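Local structure of thioredoxin reductase (Clostridium acetobutylicum ATCC 824, 6GNA) at residues K83-Y88 with C134-A139; E92-M97 with S106-A111. The protein probably reduces the disulfide of thioredoxin through a bound FAD, drawing its electrons from ferredoxin rather than from a pyridine nucleotide. All blocks are in the same frame, centred on the assembly; numbering follows the deposited sequence.

Contact 1: residues K83-Y88 with C134-A139; sequences KVNNIY and CATCDA. With FAD (flavin-adenine dinucleotide), chain B.
Asn-85 lays the flat face of its side-chain amide over the disulfide that joins Cys-134 to Cys-137. Cys-134 SG lies 3.5 Å from Asn-85 CG and nearly straight above it, with OD1 and ND2 of the same amide both 3.7 Å from the sulfur; this is face packing, without a hydrogen bond. Cys-137 SG sits lower on the same side chain, 3.9 Å from Asn-85 CB. A water helps fix the rotation of the amide, accepting from Asn-85 ND2 at 3.1 Å and hydrogen-bonded to Thr-136 OG1. Asn-85 and Asn-86 sit opposite the single residue Met-97, a classic beta bulge, and both side chains lead to the disulfide, Asn-86 OD1 lying 4.0 Å from Cys-137 SG. Helix 155-163 backs segment 134-139, with Thr-136 N hydrogen-bonded to Glu-159 OE1. Just before the bulge, Val-84 reads the adenine edge with its backbone: Val-84 N gives a nearly straight bond to FAD N1A (2.8 Å, 168°), and FAD N6A returns one to Val-84 O. Cys-134 SG is 30.0 Å from N5 of that FAD, consistent with the CxxC redox site of low-molecular-weight thioredoxin reductases, whose domains rotate.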
ATOM      1  N   LYS A  83      17.442  19.735  -2.496  1.00 19.39           N
ATOM      2  CA  LYS A  83      17.385  18.707  -3.527  1.00 19.10           C
ATOM      3  C   LYS A  83      18.474  17.675  -3.277  1.00 20.25           C
ATOM      4  O   LYS A  83      19.644  18.021  -3.125  1.00 22.28           O
ATOM      5  CB  LYS A  83      17.564  19.313  -4.924  1.00 19.89           C
ATOM      6  CG  LYS A  83      17.565  18.278  -6.058  1.00 21.03           C
ATOM      7  CD  LYS A  83      17.709  18.918  -7.437  1.00 20.04           C
ATOM      8  CE  LYS A  83      17.673  17.855  -8.536  1.00 21.95           C
ATOM      9  NZ  LYS A  83      17.925  18.473  -9.877  1.00 23.72           N
ATOM     10  N   VAL A  84      18.094  16.408  -3.228  1.00 20.23           N
ATOM     11  CA  VAL A  84      19.086  15.344  -3.141  1.00 20.32           C
ATOM     12  C   VAL A  84      19.614  15.035  -4.538  1.00 20.78           C
ATOM     13  O   VAL A  84      18.837  14.721  -5.448  1.00 21.00           O
ATOM     14  CB  VAL A  84      18.504  14.083  -2.485  1.00 19.09           C
ATOM     15  CG1 VAL A  84      19.543  12.957  -2.484  1.00 20.89           C
ATOM     16  CG2 VAL A  84      18.053  14.406  -1.059  1.00 22.12           C
ATOM     17  N   ASN A  85      20.931  15.115  -4.703  1.00 21.55           N
ATOM     18  CA  ASN A  85      21.577  14.891  -5.996  1.00 22.71           C
ATOM     19  C   ASN A  85      22.131  13.491  -6.179  1.00 23.82           C
ATOM     20  O   ASN A  85      22.089  12.959  -7.296  1.00 28.33           O
ATOM     21  CB  ASN A  85      22.714  15.898  -6.208  1.00 24.32           C
ATOM     22  CG  ASN A  85      22.199  17.266  -6.451  1.00 23.58           C
ATOM     23  OD1 ASN A  85      21.221  17.448  -7.174  1.00 24.41           O
ATOM     24  ND2 ASN A  85      22.836  18.250  -5.841  1.00 24.23           N
ATOM     25  N   ASN A  86      22.655  12.858  -5.128  1.00 22.32           N
ATOM     26  CA  ASN A  86      23.249  11.539  -5.277  1.00 25.36           C
ATOM     27  C   ASN A  86      23.224  10.860  -3.927  1.00 27.25           C
ATOM     28  O   ASN A  86      23.361  11.507  -2.886  1.00 27.01           O
ATOM     29  CB  ASN A  86      24.691  11.593  -5.802  1.00 27.34           C
ATOM     30  CG  ASN A  86      24.759  11.960  -7.264  1.00 33.16           C
ATOM     31  OD1 ASN A  86      25.163  13.063  -7.620  1.00 30.47           O
ATOM     32  ND2 ASN A  86      24.344  11.036  -8.124  1.00 32.79           N
ATOM     33  N   ILE A  87      23.019   9.548  -3.971  1.00 24.83           N
ATOM     34  CA  ILE A  87      23.013   8.699  -2.791  1.00 25.23           C
ATOM     35  C   ILE A  87      23.943   7.551  -3.096  1.00 26.96           C
ATOM     36  O   ILE A  87      23.710   6.792  -4.047  1.00 27.69           O
ATOM     37  CB  ILE A  87      21.604   8.181  -2.466  1.00 22.46           C
ATOM     38  CG1 ILE A  87      20.686   9.374  -2.222  1.00 23.67           C
ATOM     39  CG2 ILE A  87      21.637   7.246  -1.248  1.00 25.86           C
ATOM     40  CD1 ILE A  87      19.256   9.002  -2.148  1.00 26.74           C
ATOM     41  N   TYR A  88      24.997   7.432  -2.315  1.00 25.43           N
ATOM     42  CA  TYR A  88      26.048   6.468  -2.592  1.00 29.52           C
ATOM     43  C   TYR A  88      25.936   5.386  -1.548  1.00 33.34           C
ATOM     44  O   TYR A  88      26.132   5.646  -0.355  1.00 29.22           O
ATOM     45  CB  TYR A  88      27.422   7.123  -2.546  1.00 30.06           C
ATOM     46  CG  TYR A  88      27.595   8.160  -3.610  1.00 31.82           C
ATOM     47  CD1 TYR A  88      27.574   7.812  -4.951  1.00 44.99           C
ATOM     48  CD2 TYR A  88      27.777   9.489  -3.276  1.00 35.13           C
ATOM     49  CE1 TYR A  88      27.728   8.761  -5.931  1.00 39.98           C
ATOM     50  CE2 TYR A  88      27.939  10.441  -4.244  1.00 41.41           C
ATOM     51  CZ  TYR A  88      27.911  10.076  -5.571  1.00 33.54           C
ATOM     52  OH  TYR A  88      28.074  11.032  -6.544  1.00 40.05           O
ATOM     53  N   CYS A 134      22.998  16.908 -12.940  1.00 25.93           N
ATOM     54  CA  CYS A 134      23.383  17.773 -11.833  1.00 25.83           C
ATOM     55  C   CYS A 134      24.458  18.736 -12.321  1.00 27.72           C
ATOM     56  O   CYS A 134      25.610  18.334 -12.531  1.00 27.02           O
ATOM     57  CB  CYS A 134      23.912  16.942 -10.674  1.00 25.88           C
ATOM     58  SG  CYS A 134      24.236  17.980  -9.244  1.00 28.19           S
ATOM     59  N   ALA A 135      24.091  20.005 -12.473  1.00 24.70           N
ATOM     60  CA  ALA A 135      25.033  20.991 -12.988  1.00 26.19           C
ATOM     61  C   ALA A 135      26.095  21.338 -11.953  1.00 26.68           C
ATOM     62  O   ALA A 135      27.287  21.414 -12.275  1.00 27.50           O
ATOM     63  CB  ALA A 135      24.293  22.246 -13.445  1.00 27.23           C
ATOM     64  N   THR A 136      25.688  21.576 -10.707  1.00 26.58           N
ATOM     65  CA  THR A 136      26.658  21.945  -9.680  1.00 27.17           C
ATOM     66  C   THR A 136      27.649  20.816  -9.421  1.00 28.14           C
ATOM     67  O   THR A 136      28.823  21.075  -9.133  1.00 28.87           O
ATOM     68  CB  THR A 136      25.935  22.342  -8.393  1.00 26.84           C
ATOM     69  OG1 THR A 136      25.103  21.263  -7.953  1.00 26.74           O
ATOM     70  CG2 THR A 136      25.056  23.556  -8.622  1.00 26.01           C
ATOM     71  N   CYS A 137      27.195  19.564  -9.532  1.00 28.60           N
ATOM     72  CA  CYS A 137      28.081  18.421  -9.347  1.00 37.25           C
ATOM     73  C   CYS A 137      29.209  18.417 -10.383  1.00 29.83           C
ATOM     74  O   CYS A 137      30.374  18.164 -10.050  1.00 37.03           O
ATOM     75  CB  CYS A 137      27.264  17.121  -9.433  1.00 33.41           C
ATOM     76  SG  CYS A 137      25.758  16.968  -8.336  1.00 40.39           S
ATOM     77  N   ASP A 138      28.886  18.709 -11.645  1.00 29.39           N
ATOM     78  CA  ASP A 138      29.852  18.638 -12.733  1.00 30.22           C
ATOM     79  C   ASP A 138      30.484  19.981 -13.044  1.00 36.46           C
ATOM     80  O   ASP A 138      31.217  20.086 -14.031  1.00 30.83           O
ATOM     81  CB  ASP A 138      29.199  18.095 -14.010  1.00 32.05           C
ATOM     82  CG  ASP A 138      28.752  16.659 -13.875  1.00 48.76           C
ATOM     83  OD1 ASP A 138      29.040  16.040 -12.830  1.00 50.96           O
ATOM     84  OD2 ASP A 138      28.113  16.151 -14.823  1.00 57.42           O
ATOM     85  N   ALA A 139      30.230  21.000 -12.224  1.00 29.55           N
ATOM     86  CA  ALA A 139      30.607  22.365 -12.585  1.00 29.44           C
ATOM     87  C   ALA A 139      32.079  22.506 -12.913  1.00 30.53           C
ATOM     88  O   ALA A 139      32.395  23.153 -13.926  1.00 30.59           O
ATOM     89  CB  ALA A 139      30.186  23.344 -11.486  1.00 28.99           C
TER
HETATM   90  PA  FAD B 300       5.092  12.761  -5.370  1.00 17.29           P
HETATM   91  O1A FAD B 300       3.680  13.106  -4.969  1.00 18.32           O
HETATM   92  O2A FAD B 300       5.584  13.147  -6.743  1.00 19.55           O
HETATM   93  O5B FAD B 300       6.100  13.384  -4.284  1.00 16.60           O
HETATM   94  C5B FAD B 300       7.467  13.591  -4.612  1.00 20.64           C
HETATM   95  C4B FAD B 300       8.027  14.747  -3.799  1.00 20.26           C
HETATM   96  O4B FAD B 300       9.398  14.495  -3.485  1.00 21.29           O
HETATM   97  C3B FAD B 300       7.974  16.046  -4.585  1.00 22.93           C
HETATM   98  O3B FAD B 300       7.540  17.122  -3.751  1.00 25.88           O
HETATM   99  C2B FAD B 300       9.397  16.272  -5.039  1.00 22.58           C
HETATM  100  O2B FAD B 300       9.728  17.660  -5.123  1.00 26.21           O
HETATM  101  C1B FAD B 300      10.215  15.558  -3.977  1.00 20.83           C
HETATM  102  N9A FAD B 300      11.472  15.029  -4.548  1.00 19.11           N
HETATM  103  C8A FAD B 300      11.583  14.187  -5.592  1.00 20.38           C
HETATM  104  N7A FAD B 300      12.888  13.913  -5.843  1.00 20.78           N
HETATM  105  C5A FAD B 300      13.628  14.591  -4.950  1.00 19.12           C
HETATM  106  C6A FAD B 300      15.067  14.752  -4.652  1.00 19.69           C
HETATM  107  N6A FAD B 300      16.007  14.111  -5.386  1.00 19.84           N
HETATM  108  N1A FAD B 300      15.408  15.559  -3.626  1.00 19.14           N
HETATM  109  C2A FAD B 300      14.492  16.206  -2.882  1.00 21.41           C
HETATM  110  N3A FAD B 300      13.170  16.102  -3.100  1.00 21.65           N
HETATM  111  C4A FAD B 300      12.688  15.327  -4.099  1.00 19.14           C
HETATM  112  N1  FAD B 300      -3.923   9.938  -7.237  1.00 20.20           N
HETATM  113  C2  FAD B 300      -5.037   9.446  -6.639  1.00 20.32           C
HETATM  114  O2  FAD B 300      -4.947   8.382  -5.991  1.00 20.67           O
HETATM  115  N3  FAD B 300      -6.235  10.052  -6.711  1.00 20.30           N
HETATM  116  C4  FAD B 300      -6.409  11.194  -7.386  1.00 21.67           C
HETATM  117  O4  FAD B 300      -7.532  11.739  -7.440  1.00 23.78           O
HETATM  118  C4X FAD B 300      -5.242  11.800  -8.070  1.00 21.38           C
HETATM  119  N5  FAD B 300      -5.343  12.950  -8.769  1.00 23.64           N
HETATM  120  C5X FAD B 300      -4.263  13.482  -9.383  1.00 24.23           C
HETATM  121  C6  FAD B 300      -4.393  14.667 -10.096  1.00 25.34           C
HETATM  122  C7  FAD B 300      -3.289  15.224 -10.732  1.00 26.72           C
HETATM  123  C7M FAD B 300      -3.431  16.508 -11.505  1.00 27.33           C
HETATM  124  C8  FAD B 300      -1.968  14.551 -10.650  1.00 24.31           C
HETATM  125  C8M FAD B 300      -0.770  15.150 -11.338  1.00 25.33           C
HETATM  126  C9  FAD B 300      -1.835  13.367  -9.937  1.00 22.01           C
HETATM  127  C9A FAD B 300      -2.936  12.808  -9.301  1.00 22.61           C
HETATM  128  N10 FAD B 300      -2.811  11.599  -8.586  1.00 20.78           N
HETATM  129  C10 FAD B 300      -3.952  11.087  -7.943  1.00 20.81           C
HETATM  130  C1' FAD B 300      -1.518  10.917  -8.476  1.00 19.03           C
HETATM  131  C2' FAD B 300      -0.929  11.147  -7.095  1.00 19.72           C
HETATM  132  O2' FAD B 300      -0.704  12.550  -6.928  1.00 20.28           O
HETATM  133  C3' FAD B 300       0.388  10.398  -6.938  1.00 19.08           C
HETATM  134  O3' FAD B 300       0.164   8.992  -7.068  1.00 19.12           O
HETATM  135  C4' FAD B 300       1.018  10.685  -5.583  1.00 18.44           C
HETATM  136  O4' FAD B 300       1.249  12.092  -5.451  1.00 19.23           O
HETATM  137  C5' FAD B 300       2.327   9.922  -5.423  1.00 16.32           C
HETATM  138  O5' FAD B 300       3.065  10.518  -4.365  1.00 16.51           O
HETATM  139  P   FAD B 300       4.622  10.206  -4.138  1.00 17.06           P
HETATM  140  O1P FAD B 300       4.990  10.659  -2.746  1.00 18.12           O
HETATM  141  O2P FAD B 300       4.957   8.803  -4.575  1.00 17.62           O
HETATM  142  O3P FAD B 300       5.335  11.173  -5.214  1.00 17.33           O
HETATM  143  O   HOH W   1      22.533  21.174  -6.658  1.00 27.54           O

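Contact 2: residues E92-M97 with S106-A111; sequences EYFSIM and SKVILA
This is an apolar contact between two sheets of the FAD-binding domain: Phe-94 and Ile-96 of strand 94-98 rest on Val-108 of strand 108-110, close to the corner where the chain passes from one sheet to the other. No direct hydrogen bond joins the two segments. Most of the touching is done by one methyl, Val-108 CG2, which reaches Phe-94 CG at 3.5 Å and stays within 3.6 Å of both CB and CD1 of that phenylalanine. Val-108 CB stands 4.3 Å above the ring plane, displaced toward the rim, so the valine covers one face off-centre. Its CG1 is anti to the backbone N (chi1 168°), which leaves CG2 as the branch turned to the ring. The same methyl meets Ile-96 CD1 more loosely, at 4.2 Å, the two side chains running past each other in opposite directions.

A polar element borders this apolar patch. Ser-106 O lies in the ring plane at the edge of Phe-94, 3.5 Å from CE1, where the slightly positive aromatic hydrogens probably suit a carbonyl. A water donates to that oxygen at 2.7 Å and, over a longer 3.3 Å, to Glu-92 O; it accepts from Lys-107 NZ. Lys-107 starts out away from the 92-97 segment, and two successive bends (chi1 -51°, chi2 -67°) bring its amine round to the water. The water bridges the two segments at the end of the contact where Glu-92 is exposed and poorly ordered.

Within the mixed sheet, backbone hydrogen bonds pair Phe-94 with Ala-105 and Ile-96 with Tyr-103; within the parallel sheet, Val-108 and Leu-110 lean on Ile-12. Ile-96 on Ala-10 of strand 9-12 joins the contacts with Val-108 in packing the mixed sheet against the parallel sheet of the Rossmann-type fold.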
ATOM      1  N   GLU A  92      27.189  -0.426   4.305  1.00 54.09           N
ATOM      2  CA  GLU A  92      26.389  -0.435   5.517  1.00 41.12           C
ATOM      3  C   GLU A  92      25.714   0.899   5.807  1.00 52.54           C
ATOM      4  O   GLU A  92      24.933   0.978   6.758  1.00 49.13           O
ATOM      5  CB  GLU A  92      27.236  -0.847   6.733  1.00 73.46           C
ATOM      6  CG  GLU A  92      27.220  -2.349   7.033  1.00 88.51           C
ATOM      7  CD  GLU A  92      28.134  -3.138   6.120  1.00 52.48           C
ATOM      8  OE1 GLU A  92      28.401  -2.657   5.005  1.00106.97           O
ATOM      9  OE2 GLU A  92      28.580  -4.237   6.520  1.00 59.34           O
ATOM     10  N   TYR A  93      25.993   1.943   5.028  1.00 92.89           N
ATOM     11  CA  TYR A  93      25.315   3.224   5.180  1.00 45.52           C
ATOM     12  C   TYR A  93      25.265   3.914   3.826  1.00 41.13           C
ATOM     13  O   TYR A  93      25.716   3.382   2.806  1.00 33.85           O
ATOM     14  CB  TYR A  93      26.035   4.153   6.158  1.00 31.51           C
ATOM     15  CG  TYR A  93      27.399   4.586   5.661  1.00 45.09           C
ATOM     16  CD1 TYR A  93      28.481   3.708   5.689  1.00 50.16           C
ATOM     17  CD2 TYR A  93      27.609   5.868   5.164  1.00 38.11           C
ATOM     18  CE1 TYR A  93      29.729   4.096   5.238  1.00 50.99           C
ATOM     19  CE2 TYR A  93      28.854   6.263   4.715  1.00 49.46           C
ATOM     20  CZ  TYR A  93      29.909   5.374   4.756  1.00 44.14           C
ATOM     21  OH  TYR A  93      31.143   5.776   4.302  1.00 48.04           O
ATOM     22  N   PHE A  94      24.738   5.129   3.833  1.00 30.48           N
ATOM     23  CA  PHE A  94      24.559   5.884   2.608  1.00 28.17           C
ATOM     24  C   PHE A  94      25.082   7.288   2.817  1.00 27.49           C
ATOM     25  O   PHE A  94      24.780   7.923   3.831  1.00 28.65           O
ATOM     26  CB  PHE A  94      23.086   5.907   2.216  1.00 26.50           C
ATOM     27  CG  PHE A  94      22.511   4.532   1.997  1.00 26.98           C
ATOM     28  CD1 PHE A  94      22.020   3.795   3.056  1.00 29.02           C
ATOM     29  CD2 PHE A  94      22.491   3.977   0.728  1.00 28.85           C
ATOM     30  CE1 PHE A  94      21.508   2.524   2.850  1.00 27.33           C
ATOM     31  CE2 PHE A  94      21.990   2.699   0.521  1.00 28.44           C
ATOM     32  CZ  PHE A  94      21.492   1.987   1.579  1.00 26.35           C
ATOM     33  N   SER A  95      25.870   7.757   1.859  1.00 27.94           N
ATOM     34  CA  SER A  95      26.288   9.146   1.801  1.00 28.46           C
ATOM     35  C   SER A  95      25.323   9.885   0.884  1.00 26.86           C
ATOM     36  O   SER A  95      25.097   9.474  -0.257  1.00 32.36           O
ATOM     37  CB  SER A  95      27.707   9.217   1.247  1.00 31.93           C
ATOM     38  OG  SER A  95      28.243  10.517   1.368  1.00 40.35           O
ATOM     39  N   ILE A  96      24.758  10.973   1.383  1.00 26.05           N
ATOM     40  CA  ILE A  96      23.665  11.669   0.710  1.00 26.00           C
ATOM     41  C   ILE A  96      24.149  13.065   0.364  1.00 24.63           C
ATOM     42  O   ILE A  96      24.354  13.895   1.260  1.00 28.38           O
ATOM     43  CB  ILE A  96      22.411  11.721   1.580  1.00 23.52           C
ATOM     44  CG1 ILE A  96      21.935  10.300   1.877  1.00 27.57           C
ATOM     45  CG2 ILE A  96      21.310  12.526   0.881  1.00 25.50           C
ATOM     46  CD1 ILE A  96      20.828  10.225   2.893  1.00 28.90           C
ATOM     47  N   MET A  97      24.308  13.337  -0.933  1.00 23.64           N
ATOM     48  CA  MET A  97      24.788  14.621  -1.427  1.00 24.13           C
ATOM     49  C   MET A  97      23.594  15.440  -1.873  1.00 23.91           C
ATOM     50  O   MET A  97      22.765  14.959  -2.650  1.00 23.89           O
ATOM     51  CB  MET A  97      25.687  14.438  -2.651  1.00 26.37           C
ATOM     52  CG  MET A  97      26.793  13.444  -2.505  1.00 36.60           C
ATOM     53  SD  MET A  97      27.977  13.975  -1.283  1.00 60.49           S
ATOM     54  CE  MET A  97      27.842  12.584  -0.200  1.00 53.80           C
ATOM     55  N   SER A 106      21.775   5.515   7.939  1.00 28.35           N
ATOM     56  CA  SER A 106      21.896   4.063   7.969  1.00 28.01           C
ATOM     57  C   SER A 106      20.940   3.410   6.977  1.00 30.99           C
ATOM     58  O   SER A 106      21.289   2.418   6.325  1.00 30.46           O
ATOM     59  CB  SER A 106      21.631   3.552   9.386  1.00 34.26           C
ATOM     60  OG  SER A 106      22.584   4.068  10.300  1.00 40.62           O
ATOM     61  N   LYS A 107      19.734   3.952   6.854  1.00 26.81           N
ATOM     62  CA  LYS A 107      18.722   3.436   5.942  1.00 24.36           C
ATOM     63  C   LYS A 107      18.216   4.592   5.100  1.00 23.63           C
ATOM     64  O   LYS A 107      18.138   5.725   5.572  1.00 24.41           O
ATOM     65  CB  LYS A 107      17.521   2.832   6.693  1.00 27.54           C
ATOM     66  CG  LYS A 107      17.893   1.818   7.774  1.00 31.16           C
ATOM     67  CD  LYS A 107      18.488   0.564   7.181  1.00 33.94           C
ATOM     68  CE  LYS A 107      18.933  -0.406   8.269  1.00 33.56           C
ATOM     69  NZ  LYS A 107      19.575  -1.610   7.700  1.00 37.30           N
ATOM     70  N   VAL A 108      17.862   4.297   3.857  1.00 22.84           N
ATOM     71  CA  VAL A 108      17.317   5.292   2.940  1.00 21.41           C
ATOM     72  C   VAL A 108      15.981   4.781   2.424  1.00 20.54           C
ATOM     73  O   VAL A 108      15.853   3.592   2.109  1.00 21.76           O
ATOM     74  CB  VAL A 108      18.278   5.572   1.767  1.00 23.01           C
ATOM     75  CG1 VAL A 108      17.605   6.368   0.673  1.00 25.38           C
ATOM     76  CG2 VAL A 108      19.524   6.294   2.265  1.00 24.22           C
ATOM     77  N   ILE A 109      14.988   5.672   2.342  1.00 19.67           N
ATOM     78  CA  ILE A 109      13.701   5.367   1.715  1.00 20.11           C
ATOM     79  C   ILE A 109      13.537   6.321   0.534  1.00 18.73           C
ATOM     80  O   ILE A 109      13.392   7.530   0.717  1.00 19.62           O
ATOM     81  CB  ILE A 109      12.534   5.492   2.698  1.00 19.88           C
ATOM     82  CG1 ILE A 109      12.721   4.531   3.881  1.00 19.44           C
ATOM     83  CG2 ILE A 109      11.203   5.184   1.984  1.00 20.70           C
ATOM     84  CD1 ILE A 109      11.700   4.707   4.984  1.00 20.86           C
ATOM     85  N   LEU A 110      13.574   5.775  -0.670  1.00 19.40           N
ATOM     86  CA  LEU A 110      13.397   6.569  -1.879  1.00 18.78           C
ATOM     87  C   LEU A 110      11.911   6.811  -2.079  1.00 18.52           C
ATOM     88  O   LEU A 110      11.132   5.864  -2.183  1.00 19.15           O
ATOM     89  CB  LEU A 110      13.965   5.790  -3.069  1.00 19.50           C
ATOM     90  CG  LEU A 110      15.441   5.388  -2.960  1.00 20.51           C
ATOM     91  CD1 LEU A 110      15.873   4.570  -4.141  1.00 24.47           C
ATOM     92  CD2 LEU A 110      16.312   6.649  -2.854  1.00 20.16           C
ATOM     93  N   ALA A 111      11.549   8.068  -2.243  1.00 17.94           N
ATOM     94  CA  ALA A 111      10.145   8.465  -2.337  1.00 19.12           C
ATOM     95  C   ALA A 111      10.014   9.649  -3.272  1.00 17.65           C
ATOM     96  O   ALA A 111       9.270  10.599  -3.009  1.00 17.43           O
ATOM     97  CB  ALA A 111       9.541   8.745  -0.958  1.00 19.84           C
TER
HETATM   98  O   HOH W   2      21.868  -0.212   6.827  1.00 37.97           O

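In the fold
Both contacts are partly buried and depend on the same sheet, in which strands 84-89 and 94-98 are neighbours; Asn-85 N to Met-97 O and Asn-86 O to Met-97 N, each 2.8 Å, are probable hydrogen bonds joining them. Their centres lie 15 Å apart, and contact 2 is nested within the chain loop closed by contact 1. Contact 2 is the larger, burying 221 Å² against 130 Å², and lies wholly inside the FAD-binding part, with buried hydrocarbon at its centre and water at one end. Contact 1 instead joins an outermost strand of that part to the neighbouring domain, where segment 134-139 follows strand 131-132, and sets amides and a water against a disulfide.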